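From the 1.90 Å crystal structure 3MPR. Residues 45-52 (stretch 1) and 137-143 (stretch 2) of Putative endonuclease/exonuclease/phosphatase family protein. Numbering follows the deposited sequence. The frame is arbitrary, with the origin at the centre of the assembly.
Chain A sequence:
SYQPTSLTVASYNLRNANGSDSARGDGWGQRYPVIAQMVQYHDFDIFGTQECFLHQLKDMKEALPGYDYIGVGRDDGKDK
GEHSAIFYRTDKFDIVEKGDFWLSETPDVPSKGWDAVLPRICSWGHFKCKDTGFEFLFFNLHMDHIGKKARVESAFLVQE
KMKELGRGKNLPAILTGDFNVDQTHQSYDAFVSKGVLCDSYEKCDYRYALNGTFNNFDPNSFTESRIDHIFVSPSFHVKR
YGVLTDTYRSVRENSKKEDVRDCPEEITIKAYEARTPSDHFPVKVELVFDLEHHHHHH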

# COMPACT_ATOMS: atom_id res chain seq x y z
N ASP A 45 -6.18 -11.32 -0.81
CA ASP A 45 -6.66 -12.67 -0.53
C ASP A 45 -7.16 -13.33 -1.81
O ASP A 45 -6.94 -14.51 -2.05
CB ASP A 45 -7.81 -12.64 0.46
CG ASP A 45 -7.38 -12.21 1.85
OD1 ASP A 45 -6.18 -12.37 2.19
OD2 ASP A 45 -8.24 -11.72 2.60
N ILE A 46 -7.87 -12.54 -2.60
CA ILE A 46 -8.45 -13.01 -3.84
C ILE A 46 -8.59 -11.82 -4.77
O ILE A 46 -9.01 -10.74 -4.35
CB ILE A 46 -9.81 -13.70 -3.58
CG1 ILE A 46 -10.50 -14.06 -4.89
CG2 ILE A 46 -10.69 -12.85 -2.70
CD1 ILE A 46 -11.50 -15.17 -4.72
N PHE A 47 -8.22 -11.99 -6.03
CA PHE A 47 -8.30 -10.86 -6.95
C PHE A 47 -8.63 -11.29 -8.38
O PHE A 47 -8.24 -12.36 -8.80
CB PHE A 47 -7.02 -10.00 -6.91
CG PHE A 47 -5.73 -10.74 -7.25
CD1 PHE A 47 -5.12 -11.57 -6.33
CD2 PHE A 47 -5.10 -10.54 -8.47
CE1 PHE A 47 -3.92 -12.21 -6.64
CE2 PHE A 47 -3.92 -11.17 -8.79
CZ PHE A 47 -3.32 -12.01 -7.86
N GLY A 48 -9.37 -10.44 -9.08
CA GLY A 48 -9.69 -10.62 -10.47
C GLY A 48 -8.62 -9.96 -11.30
O GLY A 48 -8.15 -8.86 -10.97
N THR A 49 -8.19 -10.64 -12.35
CA THR A 49 -7.24 -10.07 -13.29
C THR A 49 -7.86 -9.99 -14.68
O THR A 49 -8.80 -10.72 -14.99
CB THR A 49 -5.98 -10.94 -13.39
OG1 THR A 49 -6.31 -12.23 -13.94
CG2 THR A 49 -5.32 -11.10 -12.02
N GLN A 50 -7.33 -9.11 -15.53
CA GLN A 50 -7.78 -9.07 -16.91
C GLN A 50 -6.58 -9.06 -17.86
O GLN A 50 -5.47 -8.67 -17.47
CB GLN A 50 -8.70 -7.88 -17.17
CG GLN A 50 -9.88 -7.78 -16.18
CD GLN A 50 -9.52 -7.10 -14.87
OE1 GLN A 50 -8.78 -6.10 -14.85
NE2 GLN A 50 -10.05 -7.62 -13.77
N GLU A 51 -6.82 -9.53 -19.08
CA GLU A 51 -5.87 -9.48 -20.20
C GLU A 51 -4.78 -10.53 -20.27
O GLU A 51 -3.99 -10.53 -21.21
CB GLU A 51 -5.26 -8.09 -20.36
CG GLU A 51 -6.26 -7.03 -20.78
CD GLU A 51 -5.61 -5.78 -21.38
OE1 GLU A 51 -4.50 -5.88 -21.96
OE2 GLU A 51 -6.23 -4.71 -21.28
N CYS A 52 -4.70 -11.43 -19.30
CA CYS A 52 -3.61 -12.40 -19.32
C CYS A 52 -3.81 -13.51 -20.35
O CYS A 52 -4.85 -14.15 -20.38
CB CYS A 52 -3.45 -13.05 -17.96
SG CYS A 52 -2.70 -11.96 -16.73
N LEU A 137 -19.92 -15.57 -3.82
CA LEU A 137 -19.58 -15.64 -5.24
C LEU A 137 -18.61 -14.52 -5.57
O LEU A 137 -18.75 -13.41 -5.06
CB LEU A 137 -20.84 -15.48 -6.10
CG LEU A 137 -21.88 -16.59 -5.97
CD1 LEU A 137 -23.20 -16.18 -6.66
CD2 LEU A 137 -21.30 -17.87 -6.57
N PHE A 138 -17.64 -14.82 -6.42
CA PHE A 138 -16.70 -13.80 -6.91
C PHE A 138 -16.71 -13.86 -8.43
O PHE A 138 -16.38 -14.89 -9.01
CB PHE A 138 -15.30 -14.13 -6.38
CG PHE A 138 -14.30 -13.01 -6.52
CD1 PHE A 138 -13.73 -12.72 -7.74
CD2 PHE A 138 -13.89 -12.30 -5.40
CE1 PHE A 138 -12.79 -11.70 -7.86
CE2 PHE A 138 -12.95 -11.28 -5.51
CZ PHE A 138 -12.41 -10.97 -6.74
N PHE A 139 -17.10 -12.76 -9.08
CA PHE A 139 -17.16 -12.67 -10.54
C PHE A 139 -16.09 -11.72 -11.03
O PHE A 139 -15.80 -10.74 -10.35
CB PHE A 139 -18.50 -12.08 -10.97
CG PHE A 139 -19.69 -12.97 -10.71
CD1 PHE A 139 -20.29 -12.99 -9.47
CD2 PHE A 139 -20.20 -13.76 -11.72
CE1 PHE A 139 -21.40 -13.81 -9.24
CE2 PHE A 139 -21.30 -14.57 -11.50
CZ PHE A 139 -21.90 -14.59 -10.26
N ASN A 140 -15.57 -11.96 -12.23
CA ASN A 140 -14.54 -11.10 -12.80
C ASN A 140 -14.71 -11.04 -14.32
O ASN A 140 -14.97 -12.06 -14.94
CB ASN A 140 -13.16 -11.64 -12.41
CG ASN A 140 -12.03 -10.82 -12.98
OD1 ASN A 140 -12.02 -9.59 -12.89
ND2 ASN A 140 -11.05 -11.51 -13.57
N LEU A 141 -14.58 -9.85 -14.90
CA LEU A 141 -14.82 -9.71 -16.34
C LEU A 141 -14.02 -8.56 -16.95
O LEU A 141 -13.37 -7.79 -16.24
CB LEU A 141 -16.32 -9.53 -16.64
CG LEU A 141 -17.06 -8.33 -16.01
CD1 LEU A 141 -16.71 -7.01 -16.69
CD2 LEU A 141 -18.56 -8.55 -16.08
N HIS A 142 -14.10 -8.46 -18.26
CA HIS A 142 -13.49 -7.38 -19.02
C HIS A 142 -14.47 -7.05 -20.14
O HIS A 142 -14.68 -7.87 -21.03
CB HIS A 142 -12.14 -7.83 -19.59
CG HIS A 142 -11.39 -6.74 -20.29
ND1 HIS A 142 -10.09 -6.89 -20.72
CD2 HIS A 142 -11.75 -5.48 -20.61
CE1 HIS A 142 -9.69 -5.77 -21.30
NE2 HIS A 142 -10.68 -4.90 -21.24
N MSE A 143 -15.07 -5.87 -20.06
CA MSE A 143 -16.13 -5.44 -20.97
C MSE A 143 -15.60 -5.07 -22.37
O MSE A 143 -14.41 -4.82 -22.55
CB MSE A 143 -16.84 -4.23 -20.38
CG MSE A 143 -17.61 -4.48 -19.10
SE MSE A 143 -19.23 -5.50 -19.52
CE MSE A 143 -20.43 -4.72 -18.21
O HOH W 1 -9.16 -9.56 -20.71

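Strands 46-50 and 137-142 run in nearly the same direction, their axes 18° apart and 6.7 Å at closest approach. No backbone-to-backbone hydrogen bond joins them; side chains carry the contact, which buries 390 Å² summed over both sides. Along stretch 2 the CA-to-CB bonds of Phe138, Asn140 and His142 point toward stretch 1, whereas Leu137 and Phe139 make no contact with it.

Phe138, with chi1 t (-166°), lays its ring against the start of strand 46-50. Ile46 CG1 sits 3.9 Å from the centroid of the Phe138 ring and 18° off the normal, a CH-pi contact over one face, with Phe138 CE2 as its nearest ring atom at 3.8 Å. A flat aromatic ring and a branched aliphatic chain thus pack closely, both residues buried.

Asn140 is the polar centre. Asn140 ND2 donates to Thr49 O (2.8 Å, N-H...O angle 159°), and Asn140 OD1 accepts from Gln50 NE2 (2.9 Å, 146°), so one amide uses both its donor and its acceptor on consecutive residues. Access depends on Gly48: Gly48 CA lies 3.4 Å from Asn140 CG, and an ideal CB on Gly48 would fall 2.3 Å from Asn140 OD1, a clash. Gln50 turns its amide back to Asn140 through chi1 m and chi2 p.

The CA-to-CB bond of Leu141 points away from stretch 1, and the residue contributes backbone, Leu141 O lying 3.5 Å from Gln50 CG.

His142, chi1 t, closes the contact. His142 ND1 is 3.9 Å from Gln50 CB, and His142 CE1 approaches Glu51 OE2 at 3.6 Å. A water adds a polar bridge, its O accepting from Glu51 N at 2.9 Å and hydrogen-bonding His142 ND1 at 2.8 Å. Selenomethionine Met143 lies beyond reach.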